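Local structure of L-iditol 2-dehydrogenase (Clostridium scindens, 4OH1) at residues 219-224 with 235-240. The protein probably catalyses the NAD+-dependent oxidation of L-iditol or a related polyol, as a zinc-containing member of the alcohol dehydrogenase family. Numbering follows the deposited sequence.
Sequences ADYALN and IELAGG
Leu237 lies over one face of the Tyr221 ring, and this pair carries most of the contact between 219-224 and 235-240. Leu237 CB sits almost above the middle of the Tyr221 ring, 4.0 Å from its centroid and 13° off the normal, a CH-pi contact. Leu237 CD1 lies by the CG-CD1 bond of the ring and Leu237 CD2 is 3.9 Å from Tyr221 CE1, while Leu237 O comes within 3.7 Å of Tyr221 CE2 as a plain contact. Tyr221 CB points toward the helix, and CG, anti to the carbonyl carbon (chi1 -56°), lays the ring against Leu237. Beyond this close face the packing thins: Leu223 CD1 adds one looser touch, 4.2 Å from Leu237 CD1, and no hydrogen bond crosses between the segments. None of the three touching residues is fully buried, and Gly239, with positive phi, leaves the helical conformation in a Schellman motif, where Gly240 N bonds back to Ile235 O at 2.8 Å. Strand 221-224 is an outermost strand of the parallel Rossmann-type sheet, paired with 200-205; Tyr221 and Leu223 also touch Thr202 there. Helix 230-238 thus packs on one side of the sheet edge, while Ala222 faces helix 208-216 on the other.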
# COMPACT_ATOMS: atom_id res chain seq x y z
N ALA A 219 -20.48 18.70 -4.18
CA ALA A 219 -19.81 18.49 -5.42
C ALA A 219 -19.41 19.83 -5.95
O ALA A 219 -20.13 20.78 -5.79
CB ALA A 219 -20.71 17.85 -6.39
N ASP A 220 -18.29 19.90 -6.65
CA ASP A 220 -17.89 21.14 -7.33
C ASP A 220 -18.69 21.33 -8.62
O ASP A 220 -19.10 22.44 -8.93
CB ASP A 220 -16.37 21.13 -7.64
CG ASP A 220 -15.52 20.95 -6.40
OD1 ASP A 220 -15.46 21.88 -5.61
OD2 ASP A 220 -14.96 19.87 -6.14
N TYR A 221 -18.89 20.27 -9.38
CA TYR A 221 -19.63 20.38 -10.61
C TYR A 221 -20.61 19.23 -10.70
O TYR A 221 -20.39 18.15 -10.15
CB TYR A 221 -18.66 20.32 -11.81
CG TYR A 221 -17.59 21.35 -11.74
CD1 TYR A 221 -17.89 22.69 -11.94
CD2 TYR A 221 -16.30 21.02 -11.42
CE1 TYR A 221 -16.94 23.66 -11.87
CE2 TYR A 221 -15.31 22.00 -11.32
CZ TYR A 221 -15.66 23.31 -11.55
OH TYR A 221 -14.75 24.29 -11.46
N ALA A 222 -21.68 19.47 -11.41
CA ALA A 222 -22.71 18.46 -11.61
C ALA A 222 -23.20 18.56 -13.04
O ALA A 222 -23.71 19.58 -13.43
CB ALA A 222 -23.82 18.66 -10.64
N LEU A 223 -23.02 17.49 -13.81
CA LEU A 223 -23.22 17.57 -15.23
C LEU A 223 -24.19 16.53 -15.73
O LEU A 223 -24.28 15.41 -15.19
CB LEU A 223 -21.90 17.36 -15.95
CG LEU A 223 -20.77 18.35 -15.67
CD1 LEU A 223 -19.49 17.94 -16.37
CD2 LEU A 223 -21.23 19.72 -16.08
N ASN A 224 -24.85 16.88 -16.82
CA ASN A 224 -25.78 15.98 -17.46
C ASN A 224 -25.10 14.97 -18.37
O ASN A 224 -24.50 15.34 -19.39
CB ASN A 224 -26.78 16.76 -18.26
CG ASN A 224 -27.92 15.89 -18.70
OD1 ASN A 224 -27.74 14.77 -19.22
ND2 ASN A 224 -29.12 16.35 -18.41
N ILE A 235 -13.68 17.47 -18.55
CA ILE A 235 -12.23 17.46 -18.48
C ILE A 235 -11.71 18.92 -18.41
O ILE A 235 -10.81 19.25 -17.60
CB ILE A 235 -11.66 16.71 -19.67
CG1 ILE A 235 -11.89 15.22 -19.46
CG2 ILE A 235 -10.20 16.99 -19.83
CD1 ILE A 235 -11.95 14.51 -20.79
N GLU A 236 -12.32 19.78 -19.21
CA GLU A 236 -12.11 21.22 -19.09
C GLU A 236 -12.27 21.64 -17.64
O GLU A 236 -11.35 22.19 -17.09
CB GLU A 236 -13.08 22.00 -19.99
CG GLU A 236 -12.89 23.51 -19.97
CD GLU A 236 -11.72 24.00 -20.86
OE1 GLU A 236 -10.92 23.18 -21.41
OE2 GLU A 236 -11.59 25.24 -21.03
N LEU A 237 -13.40 21.35 -17.00
CA LEU A 237 -13.66 21.88 -15.65
C LEU A 237 -12.68 21.42 -14.60
O LEU A 237 -12.42 22.12 -13.63
CB LEU A 237 -15.05 21.48 -15.22
CG LEU A 237 -16.13 22.20 -16.01
CD1 LEU A 237 -17.44 21.56 -15.70
CD2 LEU A 237 -16.20 23.71 -15.70
N ALA A 238 -12.14 20.23 -14.78
CA ALA A 238 -11.23 19.66 -13.83
C ALA A 238 -9.77 19.88 -14.19
O ALA A 238 -8.88 19.38 -13.53
CB ALA A 238 -11.49 18.15 -13.75
N GLY A 239 -9.52 20.60 -15.27
CA GLY A 239 -8.17 20.82 -15.70
C GLY A 239 -7.47 19.56 -16.14
O GLY A 239 -6.26 19.46 -16.05
N GLY A 240 -8.22 18.59 -16.66
CA GLY A 240 -7.62 17.33 -17.00
C GLY A 240 -8.54 16.19 -16.66
O GLY A 240 -9.66 16.37 -16.18